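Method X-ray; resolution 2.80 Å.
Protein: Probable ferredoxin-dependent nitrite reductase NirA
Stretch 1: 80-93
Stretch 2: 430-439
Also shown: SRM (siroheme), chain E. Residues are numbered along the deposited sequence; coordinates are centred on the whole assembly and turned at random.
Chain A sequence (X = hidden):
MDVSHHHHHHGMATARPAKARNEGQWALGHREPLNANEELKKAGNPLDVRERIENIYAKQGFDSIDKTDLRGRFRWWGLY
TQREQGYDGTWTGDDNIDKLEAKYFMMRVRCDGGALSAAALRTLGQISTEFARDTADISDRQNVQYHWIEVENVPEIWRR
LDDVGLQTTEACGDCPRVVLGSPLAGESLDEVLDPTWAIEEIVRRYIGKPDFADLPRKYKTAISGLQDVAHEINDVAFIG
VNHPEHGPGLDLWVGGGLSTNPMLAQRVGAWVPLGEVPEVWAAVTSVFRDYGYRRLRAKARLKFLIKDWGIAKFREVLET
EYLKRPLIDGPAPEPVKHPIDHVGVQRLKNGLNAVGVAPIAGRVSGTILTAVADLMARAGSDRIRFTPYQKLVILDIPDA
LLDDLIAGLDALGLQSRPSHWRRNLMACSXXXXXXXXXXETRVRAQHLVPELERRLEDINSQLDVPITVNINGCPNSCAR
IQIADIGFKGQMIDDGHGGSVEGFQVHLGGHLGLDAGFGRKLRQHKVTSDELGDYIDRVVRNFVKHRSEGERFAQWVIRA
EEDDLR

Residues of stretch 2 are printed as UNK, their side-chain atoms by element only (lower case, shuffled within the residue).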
ATOM      1  N   TYR A  80     -15.506   0.729  -3.529  1.00 49.35           N
ATOM      2  CA  TYR A  80     -15.495   1.895  -2.680  1.00 49.41           C
ATOM      3  C   TYR A  80     -16.122   3.008  -3.570  1.00 49.51           C
ATOM      4  O   TYR A  80     -15.846   3.115  -4.769  1.00 49.41           O
ATOM      5  CB  TYR A  80     -14.030   2.178  -2.259  1.00 49.26           C
ATOM      6  CG  TYR A  80     -13.538   1.795  -0.838  1.00 48.81           C
ATOM      7  CD1 TYR A  80     -13.797   2.662   0.227  1.00 48.83           C
ATOM      8  CD2 TYR A  80     -12.705   0.641  -0.573  1.00 49.62           C
ATOM      9  CE1 TYR A  80     -13.331   2.407   1.517  1.00 49.04           C
ATOM     10  CE2 TYR A  80     -12.219   0.401   0.744  1.00 49.64           C
ATOM     11  CZ  TYR A  80     -12.554   1.287   1.768  1.00 49.48           C
ATOM     12  OH  TYR A  80     -12.111   1.072   3.047  1.00 49.49           O
ATOM     13  N   THR A  81     -17.018   3.788  -2.984  1.00 49.93           N
ATOM     14  CA  THR A  81     -17.693   4.893  -3.671  1.00 50.00           C
ATOM     15  C   THR A  81     -16.664   6.000  -4.028  1.00 50.33           C
ATOM     16  O   THR A  81     -15.778   6.285  -3.217  1.00 50.75           O
ATOM     17  CB  THR A  81     -18.802   5.430  -2.733  1.00 49.90           C
ATOM     18  OG1 THR A  81     -19.947   5.822  -3.499  1.00 50.72           O
ATOM     19  CG2 THR A  81     -18.290   6.566  -1.835  1.00 48.90           C
ATOM     20  N   GLN A  82     -16.748   6.626  -5.205  1.00 50.37           N
ATOM     21  CA  GLN A  82     -15.769   7.682  -5.539  1.00 50.49           C
ATOM     22  C   GLN A  82     -16.309   9.120  -5.338  1.00 50.89           C
ATOM     23  O   GLN A  82     -17.521   9.340  -5.294  1.00 50.91           O
ATOM     24  CB  GLN A  82     -15.157   7.465  -6.943  1.00 50.57           C
ATOM     25  CG  GLN A  82     -16.003   7.850  -8.170  1.00 50.72           C
ATOM     26  CD  GLN A  82     -15.169   7.967  -9.476  1.00 50.46           C
ATOM     27  OE1 GLN A  82     -14.552   6.998  -9.939  1.00 48.97           O
ATOM     28  NE2 GLN A  82     -15.178   9.161 -10.075  1.00 49.60           N
ATOM     29  N   ARG A  83     -15.392  10.089  -5.216  1.00 51.32           N
ATOM     30  CA  ARG A  83     -15.723  11.504  -4.910  1.00 51.40           C
ATOM     31  C   ARG A  83     -16.356  12.241  -6.104  1.00 51.89           C
ATOM     32  O   ARG A  83     -15.791  12.266  -7.210  1.00 52.02           O
ATOM     33  CB  ARG A  83     -14.474  12.282  -4.451  1.00 51.23           C
ATOM     34  CG  ARG A  83     -14.734  13.728  -3.923  1.00 51.45           C
ATOM     35  CD  ARG A  83     -13.466  14.606  -4.008  1.00 51.32           C
ATOM     36  NE  ARG A  83     -13.533  15.917  -3.344  1.00 50.85           N
ATOM     37  CZ  ARG A  83     -13.442  16.120  -2.025  1.00 51.60           C
ATOM     38  NH1 ARG A  83     -13.344  15.094  -1.189  1.00 52.00           N
ATOM     39  NH2 ARG A  83     -13.471  17.355  -1.523  1.00 51.66           N
ATOM     40  N   GLU A  84     -17.525  12.847  -5.862  1.00 52.24           N
ATOM     41  CA  GLU A  84     -18.195  13.679  -6.866  1.00 52.30           C
ATOM     42  C   GLU A  84     -17.298  14.870  -7.219  1.00 52.61           C
ATOM     43  O   GLU A  84     -16.505  15.358  -6.383  1.00 52.18           O
ATOM     44  CB  GLU A  84     -19.566  14.172  -6.367  1.00 52.45           C
ATOM     45  CG  GLU A  84     -20.445  14.804  -7.445  1.00 51.90           C
ATOM     46  CD  GLU A  84     -20.775  13.826  -8.548  1.00 51.23           C
ATOM     47  OE1 GLU A  84     -21.694  13.020  -8.350  1.00 50.15           O
ATOM     48  OE2 GLU A  84     -20.109  13.845  -9.603  1.00 52.93           O
ATOM     49  N   GLN A  85     -17.436  15.328  -8.463  1.00 53.08           N
ATOM     50  CA  GLN A  85     -16.624  16.426  -8.996  1.00 53.54           C
ATOM     51  C   GLN A  85     -16.979  17.778  -8.392  1.00 54.03           C
ATOM     52  O   GLN A  85     -18.120  18.006  -8.010  1.00 54.13           O
ATOM     53  CB  GLN A  85     -16.844  16.572 -10.515  1.00 53.51           C
ATOM     54  CG  GLN A  85     -16.591  15.331 -11.366  1.00 53.46           C
ATOM     55  CD  GLN A  85     -15.150  14.857 -11.295  1.00 53.36           C
ATOM     56  OE1 GLN A  85     -14.236  15.642 -11.007  1.00 54.14           O
ATOM     57  NE2 GLN A  85     -14.938  13.570 -11.545  1.00 50.90           N
ATOM     58  N   GLY A  86     -16.000  18.681  -8.336  1.00 54.74           N
ATOM     59  CA  GLY A  86     -16.241  20.097  -8.025  1.00 55.08           C
ATOM     60  C   GLY A  86     -16.160  20.521  -6.568  1.00 55.51           C
ATOM     61  O   GLY A  86     -16.168  21.713  -6.266  1.00 55.39           O
ATOM     62  N   TYR A  87     -16.099  19.557  -5.659  1.00 56.16           N
ATOM     63  CA  TYR A  87     -16.021  19.865  -4.233  1.00 56.52           C
ATOM     64  C   TYR A  87     -14.561  19.876  -3.805  1.00 56.84           C
ATOM     65  O   TYR A  87     -13.845  18.908  -4.039  1.00 56.95           O
ATOM     66  CB  TYR A  87     -16.827  18.849  -3.423  1.00 56.41           C
ATOM     67  CG  TYR A  87     -18.277  18.798  -3.832  1.00 56.30           C
ATOM     68  CD1 TYR A  87     -19.240  19.585  -3.187  1.00 56.31           C
ATOM     69  CD2 TYR A  87     -18.689  17.973  -4.873  1.00 56.20           C
ATOM     70  CE1 TYR A  87     -20.590  19.531  -3.565  1.00 56.59           C
ATOM     71  CE2 TYR A  87     -20.031  17.912  -5.264  1.00 56.93           C
ATOM     72  CZ  TYR A  87     -20.980  18.693  -4.614  1.00 56.87           C
ATOM     73  OH  TYR A  87     -22.295  18.618  -5.026  1.00 56.35           O
ATOM     74  N   ASP A  88     -14.118  20.975  -3.201  1.00 57.44           N
ATOM     75  CA  ASP A  88     -12.758  21.052  -2.660  1.00 58.05           C
ATOM     76  C   ASP A  88     -12.730  20.751  -1.145  1.00 58.57           C
ATOM     77  O   ASP A  88     -13.748  20.341  -0.572  1.00 58.34           O
ATOM     78  CB  ASP A  88     -12.075  22.391  -3.044  1.00 57.85           C
ATOM     79  CG  ASP A  88     -12.732  23.630  -2.412  1.00 57.76           C
ATOM     80  OD1 ASP A  88     -13.893  23.572  -1.940  1.00 57.68           O
ATOM     81  OD2 ASP A  88     -12.065  24.689  -2.407  1.00 56.81           O
ATOM     82  N   GLY A  89     -11.562  20.941  -0.524  1.00 59.46           N
ATOM     83  CA  GLY A  89     -11.317  20.568   0.878  1.00 60.21           C
ATOM     84  C   GLY A  89     -12.257  21.139   1.930  1.00 60.97           C
ATOM     85  O   GLY A  89     -12.454  20.544   3.001  1.00 61.19           O
ATOM     86  N   THR A  90     -12.840  22.295   1.625  1.00 61.85           N
ATOM     87  CA  THR A  90     -13.910  22.882   2.430  1.00 62.15           C
ATOM     88  C   THR A  90     -15.005  21.865   2.767  1.00 62.81           C
ATOM     89  O   THR A  90     -15.523  21.851   3.890  1.00 63.07           O
ATOM     90  CB  THR A  90     -14.579  24.031   1.655  1.00 62.33           C
ATOM     91  OG1 THR A  90     -13.583  24.759   0.920  1.00 61.19           O
ATOM     92  CG2 THR A  90     -15.359  24.962   2.613  1.00 62.19           C
ATOM     93  N   TRP A  91     -15.346  21.028   1.784  1.00 63.24           N
ATOM     94  CA  TRP A  91     -16.500  20.136   1.863  1.00 63.68           C
ATOM     95  C   TRP A  91     -16.198  18.788   2.499  1.00 63.86           C
ATOM     96  O   TRP A  91     -17.108  18.071   2.912  1.00 63.93           O
ATOM     97  CB  TRP A  91     -17.050  19.911   0.449  1.00 64.37           C
ATOM     98  CG  TRP A  91     -17.613  21.161  -0.167  1.00 65.09           C
ATOM     99  CD1 TRP A  91     -16.964  22.058  -0.987  1.00 65.22           C
ATOM    100  CD2 TRP A  91     -18.943  21.665   0.009  1.00 65.66           C
ATOM    101  NE1 TRP A  91     -17.821  23.081  -1.336  1.00 65.33           N
ATOM    102  CE2 TRP A  91     -19.039  22.866  -0.737  1.00 65.73           C
ATOM    103  CE3 TRP A  91     -20.067  21.213   0.724  1.00 65.06           C
ATOM    104  CZ2 TRP A  91     -20.213  23.621  -0.785  1.00 65.36           C
ATOM    105  CZ3 TRP A  91     -21.229  21.959   0.676  1.00 65.19           C
ATOM    106  CH2 TRP A  91     -21.296  23.153  -0.073  1.00 65.27           C
ATOM    107  N   THR A  92     -14.922  18.447   2.572  1.00 64.08           N
ATOM    108  CA  THR A  92     -14.504  17.162   3.111  1.00 64.25           C
ATOM    109  C   THR A  92     -14.825  17.064   4.618  1.00 64.33           C
ATOM    110  O   THR A  92     -14.396  17.897   5.429  1.00 64.05           O
ATOM    111  CB  THR A  92     -12.985  16.933   2.825  1.00 64.50           C
ATOM    112  OG1 THR A  92     -12.757  16.949   1.405  1.00 64.25           O
ATOM    113  CG2 THR A  92     -12.497  15.611   3.418  1.00 64.32           C
ATOM    114  N   GLY A  93     -15.582  16.032   4.974  1.00 64.48           N
ATOM    115  CA  GLY A  93     -16.037  15.839   6.346  1.00 64.68           C
ATOM    116  C   GLY A  93     -17.138  14.801   6.345  1.00 64.82           C
ATOM    117  O   GLY A  93     -17.822  14.620   5.325  1.00 64.77           O
ATOM    118  N   UNK A 430      -5.763  11.200  -3.607  1.00 37.32           N
ATOM    119  CA  UNK A 430      -6.064  12.598  -3.356  1.00 37.89           C
ATOM    120  C   UNK A 430      -7.401  13.007  -3.937  1.00 38.61           C
ATOM    121  O   UNK A 430      -8.190  12.174  -4.441  1.00 38.49           O
ATOM    122  N   UNK A 431      -7.626  14.317  -3.900  1.00 39.14           N
ATOM    123  CA  UNK A 431      -8.949  14.912  -4.140  1.00 39.50           C
ATOM    124  C   UNK A 431      -9.548  14.642  -5.531  1.00 39.86           C
ATOM    125  O   UNK A 431     -10.739  14.880  -5.729  1.00 40.26           O
ATOM    126  c   UNK A 431      -8.888  16.446  -3.878  1.00 39.69           C
ATOM    127  c   UNK A 431     -10.259  18.345  -2.813  1.00 40.33           C
ATOM    128  c   UNK A 431      -8.169  17.176  -5.024  1.00 39.64           C
ATOM    129  c   UNK A 431     -10.283  17.027  -3.636  1.00 40.35           C
ATOM    130  N   UNK A 432      -8.739  14.156  -6.480  1.00 39.79           N
ATOM    131  CA  UNK A 432      -9.235  13.730  -7.812  1.00 39.83           C
ATOM    132  C   UNK A 432     -10.330  12.632  -7.755  1.00 39.78           C
ATOM    133  O   UNK A 432     -11.181  12.548  -8.639  1.00 39.49           O
ATOM    134  o   UNK A 432      -7.428  11.481 -11.865  1.00 39.16           O
ATOM    135  c   UNK A 432      -8.044  13.238  -8.663  1.00 40.02           C
ATOM    136  c   UNK A 432      -8.327  12.851 -10.125  1.00 39.97           C
ATOM    137  o   UNK A 432      -6.771  11.018  -9.826  1.00 40.51           O
ATOM    138  c   UNK A 432      -7.436  11.708 -10.638  1.00 40.21           C
ATOM    139  N   UNK A 433     -10.282  11.780  -6.733  1.00 39.90           N
ATOM    140  CA  UNK A 433     -11.225  10.662  -6.607  1.00 40.11           C
ATOM    141  C   UNK A 433     -11.594  10.320  -5.145  1.00 40.30           C
ATOM    142  O   UNK A 433     -12.591   9.653  -4.897  1.00 39.92           O
ATOM    143  c   UNK A 433     -10.632   9.383  -7.243  1.00 39.89           C
ATOM    144  c   UNK A 433     -11.681   9.507 -10.957  1.00 39.49           C
ATOM    145  c   UNK A 433      -9.337   9.010 -10.852  1.00 39.55           C
ATOM    146  c   UNK A 433      -9.392   9.070  -9.445  1.00 39.43           C
ATOM    147  c   UNK A 433     -10.586   9.368  -8.776  1.00 39.80           C
ATOM    148  c   UNK A 433     -11.730   9.563  -9.541  1.00 39.49           C
ATOM    149  c   UNK A 433     -10.482   9.225 -11.604  1.00 39.31           C
ATOM    150  N   UNK A 434     -10.797  10.763  -4.183  1.00 40.96           N
ATOM    151  CA  UNK A 434     -10.969  10.354  -2.795  1.00 41.51           C
ATOM    152  C   UNK A 434     -11.872  11.308  -1.991  1.00 42.14           C
ATOM    153  O   UNK A 434     -11.704  12.531  -2.059  1.00 42.33           O
ATOM    154  c   UNK A 434      -9.601  10.285  -2.122  1.00 41.42           C
ATOM    155  s   UNK A 434      -9.726   9.556  -0.515  1.00 42.08           S
ATOM    156  N   UNK A 435     -12.793  10.752  -1.198  1.00 42.63           N
ATOM    157  CA  UNK A 435     -13.724  11.570  -0.419  1.00 42.93           C
ATOM    158  C   UNK A 435     -13.136  12.150   0.863  1.00 43.25           C
ATOM    159  O   UNK A 435     -13.785  12.993   1.491  1.00 43.72           O
ATOM    160  n   UNK A 435     -15.326   7.581  -0.159  1.00 43.31           N
ATOM    161  c   UNK A 435     -14.971  10.781  -0.060  1.00 43.14           C
ATOM    162  c   UNK A 435     -16.991   9.454  -0.787  1.00 43.69           C
ATOM    163  c   UNK A 435     -16.556   8.359   0.243  1.00 44.41           C
ATOM    164  c   UNK A 435     -15.812  10.320  -1.256  1.00 43.60           C
ATOM    165  N   UNK A 436     -11.930  11.735   1.252  1.00 43.40           N
ATOM    166  CA  UNK A 436     -11.332  12.205   2.514  1.00 43.69           C
ATOM    167  C   UNK A 436     -10.127  13.142   2.361  1.00 43.78           C
ATOM    168  O   UNK A 436      -9.497  13.507   3.361  1.00 43.30           O
ATOM    169  c   UNK A 436     -10.944  11.012   3.385  1.00 43.83           C
ATOM    170  c   UNK A 436     -13.333  10.525   4.061  1.00 43.66           C
ATOM    171  c   UNK A 436     -11.507   8.795   4.384  1.00 44.70           C
ATOM    172  c   UNK A 436     -12.028   9.943   3.509  1.00 44.08           C
ATOM    173  N   UNK A 437      -9.837  13.543   1.120  1.00 44.24           N
ATOM    174  CA  UNK A 437      -8.674  14.396   0.780  1.00 44.63           C
ATOM    175  C   UNK A 437      -8.956  15.888   0.843  1.00 44.67           C
ATOM    176  O   UNK A 437     -10.048  16.336   0.504  1.00 44.96           O
ATOM    177  o   UNK A 437      -9.259  13.434  -1.368  1.00 45.77           O
ATOM    178  c   UNK A 437      -8.209  14.089  -0.649  1.00 44.93           C
ATOM    179  N   UNK A 438      -7.940  16.647   1.240  1.00 44.74           N
ATOM    180  CA  UNK A 438      -7.994  18.113   1.232  1.00 44.52           C
ATOM    181  C   UNK A 438      -7.179  18.686   0.055  1.00 44.46           C
ATOM    182  O   UNK A 438      -7.293  19.875  -0.276  1.00 44.34           O
ATOM    183  c   UNK A 438     -10.355  17.833   4.923  1.00 45.01           C
ATOM    184  c   UNK A 438      -8.254  18.126   3.738  1.00 44.46           C
ATOM    185  c   UNK A 438      -9.715  17.067   5.893  1.00 44.95           C
ATOM    186  c   UNK A 438      -9.625  18.354   3.853  1.00 44.57           C
ATOM    187  c   UNK A 438      -7.612  17.360   4.699  1.00 44.94           C
ATOM    188  c   UNK A 438      -7.503  18.668   2.575  1.00 44.66           C
ATOM    189  c   UNK A 438      -8.335  16.829   5.785  1.00 45.87           C
ATOM    190  N   UNK A 439      -6.385  17.826  -0.588  1.00 44.08           N
ATOM    191  CA  UNK A 439      -5.522  18.249  -1.679  1.00 43.70           C
ATOM    192  C   UNK A 439      -5.389  17.206  -2.778  1.00 43.22           C
ATOM    193  O   UNK A 439      -5.706  16.009  -2.615  1.00 43.12           O
ATOM    194  c   UNK A 439      -4.140  18.613  -1.162  1.00 43.84           C
TER
HETATM  195 FE   SRM E 557      -5.607   3.378   2.116  1.00 36.68          FE
HETATM  196  CHA SRM E 557      -8.652   4.607   3.058  1.00 39.33           C
HETATM  197  CHB SRM E 557      -6.009   4.747  -0.914  1.00 37.03           C
HETATM  198  CHC SRM E 557      -2.727   2.165   1.210  1.00 31.66           C
HETATM  199  CHD SRM E 557      -4.369   4.012   5.279  1.00 36.19           C
HETATM  200  NA  SRM E 557      -7.125   4.290   1.186  1.00 38.55           N
HETATM  201  C1A SRM E 557      -8.343   4.600   1.682  1.00 39.78           C
HETATM  202  C2A SRM E 557      -9.353   4.945   0.631  1.00 40.69           C
HETATM  203  CMA SRM E 557     -10.193   3.742   0.329  1.00 40.05           C
HETATM  204  CDA SRM E 557     -10.146   6.177   0.969  1.00 42.56           C
HETATM  205  CEA SRM E 557     -11.553   6.042   1.459  1.00 44.84           C
HETATM  206  O3A SRM E 557     -11.756   5.448   2.523  1.00 47.29           O
HETATM  207  O4A SRM E 557     -12.502   6.509   0.812  1.00 46.66           O
HETATM  208  C3A SRM E 557      -8.451   5.275  -0.508  1.00 40.44           C
HETATM  209  CAA SRM E 557      -8.942   4.817  -1.841  1.00 40.25           C
HETATM  210  CBA SRM E 557      -9.737   5.994  -2.340  1.00 41.43           C
HETATM  211  CCA SRM E 557      -9.672   6.088  -3.830  1.00 42.67           C
HETATM  212  O1A SRM E 557      -8.586   5.857  -4.403  1.00 41.33           O
HETATM  213  O2A SRM E 557     -10.721   6.374  -4.456  1.00 43.03           O
HETATM  214  C4A SRM E 557      -7.132   4.730  -0.077  1.00 39.08           C
HETATM  215  NB  SRM E 557      -4.646   3.330   0.402  1.00 35.16           N
HETATM  216  C1B SRM E 557      -4.925   3.884  -0.780  1.00 34.63           C
HETATM  217  C2B SRM E 557      -4.009   3.486  -1.903  1.00 33.18           C
HETATM  218  CMB SRM E 557      -4.699   3.266  -3.220  1.00 32.44           C
HETATM  219  CDB SRM E 557      -3.015   4.587  -2.075  1.00 33.03           C
HETATM  220  CEB SRM E 557      -1.991   4.448  -3.144  1.00 33.40           C
HETATM  221  O3B SRM E 557      -1.972   5.183  -4.155  1.00 33.18           O
HETATM  222  O4B SRM E 557      -1.153   3.559  -2.993  1.00 34.85           O
HETATM  223  C3B SRM E 557      -3.374   2.262  -1.279  1.00 32.49           C
HETATM  224  CAB SRM E 557      -4.197   1.029  -1.550  1.00 32.29           C
HETATM  225  CBB SRM E 557      -3.372  -0.219  -1.495  1.00 31.87           C
HETATM  226  CCB SRM E 557      -4.258  -1.430  -1.538  1.00 31.13           C
HETATM  227  O1B SRM E 557      -4.381  -2.084  -2.571  1.00 31.81           O
HETATM  228  O2B SRM E 557      -4.857  -1.816  -0.539  1.00 33.57           O
HETATM  229  C4B SRM E 557      -3.575   2.574   0.179  1.00 33.82           C
HETATM  230  NC  SRM E 557      -3.894   3.253   3.001  1.00 33.63           N
HETATM  231  C1C SRM E 557      -2.841   2.548   2.538  1.00 31.18           C
HETATM  232  C2C SRM E 557      -1.738   2.576   3.380  1.00 32.91           C
HETATM  233  CDC SRM E 557      -0.330   2.157   3.120  1.00 33.13           C
HETATM  234  CEC SRM E 557       0.106   0.758   3.322  1.00 32.44           C
HETATM  235  O3C SRM E 557      -0.741  -0.138   3.538  1.00 31.81           O
HETATM  236  O4C SRM E 557       1.330   0.566   3.275  1.00 32.69           O
HETATM  237  C3C SRM E 557      -2.232   3.158   4.509  1.00 33.32           C
HETATM  238  CAC SRM E 557      -1.325   3.349   5.681  1.00 33.48           C
HETATM  239  CBC SRM E 557      -0.853   2.156   6.485  1.00 32.83           C
HETATM  240  CCC SRM E 557      -1.958   1.743   7.441  1.00 32.31           C
HETATM  241  O1C SRM E 557      -3.010   1.201   7.008  1.00 28.39           O
HETATM  242  O2C SRM E 557      -1.774   1.992   8.661  1.00 31.62           O
HETATM  243  C4C SRM E 557      -3.542   3.495   4.287  1.00 34.77           C
HETATM  244  ND  SRM E 557      -6.448   3.831   3.901  1.00 37.36           N
HETATM  245  C1D SRM E 557      -5.725   4.211   4.966  1.00 37.00           C
HETATM  246  C2D SRM E 557      -6.555   4.929   5.847  1.00 38.32           C
HETATM  247  CAD SRM E 557      -6.320   4.968   7.347  1.00 37.48           C
HETATM  248  CBD SRM E 557      -6.999   3.946   8.205  1.00 39.18           C
HETATM  249  CCD SRM E 557      -6.741   3.808   9.678  1.00 40.36           C
HETATM  250  O1D SRM E 557      -6.205   2.744  10.059  1.00 41.96           O
HETATM  251  O2D SRM E 557      -7.047   4.725  10.487  1.00 37.19           O
HETATM  252  C3D SRM E 557      -7.811   4.964   5.264  1.00 37.58           C
HETATM  253  CDD SRM E 557      -9.100   5.213   5.999  1.00 38.97           C
HETATM  254  CED SRM E 557      -9.779   4.163   6.851  1.00 39.54           C
HETATM  255  O3D SRM E 557      -9.441   2.980   6.801  1.00 39.68           O
HETATM  256  O4D SRM E 557     -10.697   4.463   7.627  1.00 38.84           O
HETATM  257  C4D SRM E 557      -7.731   4.279   4.063  1.00 38.45           C

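Position 430 carries no side-chain atoms, and its phi is positive, at 69°. An ideal CB here would clash with the carbonyl oxygen of position 439, 2.9 Å away, so this is Gly430.

Position 431 has four carbons, forked at the first, with one arm two carbons long. That longer arm lies against the Arg83 side chain and the backbone from Tyr87 to Gly89. The fork and arm length make this isoleucine: Ile431, whose CG1 sits over one face of the guanidinium, 3.4 Å from Arg83 NE.

Position 432 has three carbons, the third carrying two oxygens, and its CA-to-CB bond points away from stretch 1. It is Glu432.

Position 433 shows one carbon and then a six-carbon ring with no further atom. Its CB leads away, yet the ring edge meets Gln82 NE2. This is Phe433, with CD1 3.5 Å from Gln82 NE2. Its backbone O accepts a hydrogen bond from Arg83 N at 2.9 Å.

Position 434 has one carbon and one sulfur, its CA-to-CB bond pointing away from stretch 1: Cys434. Its SG lies 3.7 Å from siroheme CDA, while its backbone O accepts a hydrogen bond from Arg83 NH1 at 3.2 Å.

Position 435 carries four carbons in a row ending in nitrogen. The chain starts away but folds back to Thr81. It is Lys435, whose CE packs 3.2 Å from Thr81 CG2. NZ makes weak hydrogen bonds to Thr81 O (3.4 Å) and siroheme O4A (3.2 Å), linking strand and cofactor.

Position 436 has four carbons forked at the second, its CA-to-CB bond pointing away from stretch 1: Leu436, with CD1 3.8 Å from siroheme O3A.

Position 437 has one carbon and one oxygen, the oxygen no closer than 4.4 Å to Arg83 NH1: Ser437. Its backbone matters most across the contact, since Thr92 OG1 donates to Ser437 O at 2.9 Å.

Position 438 again has one carbon and an unsubstituted six-carbon ring, which meets Gly89 O at its edge and also touches Thr92 CG2. In Phe438, CD1 is 3.7 Å from Gly89 O, and CE1 3.4 Å from Thr92 CG2. A CB on Gly89 would come within a tight 3.2 Å of Phe438 O.

Position 439 has a single carbon, directed away: Ala439.

The organizing rule is one buried arginine reading backbone. Extended Arg83 bonds to Tyr87 O and Thr92 OG1 within its own stretch, which steadies the guanidinium while NH1 reaches Cys434 O. Irregular stretch 2 offers carbonyls to Arg83 and Thr92; side chains such as Ile431 and Phe438 fill the space around those polar links.

Stretch 2 (430-439) GIEFCKLSFA
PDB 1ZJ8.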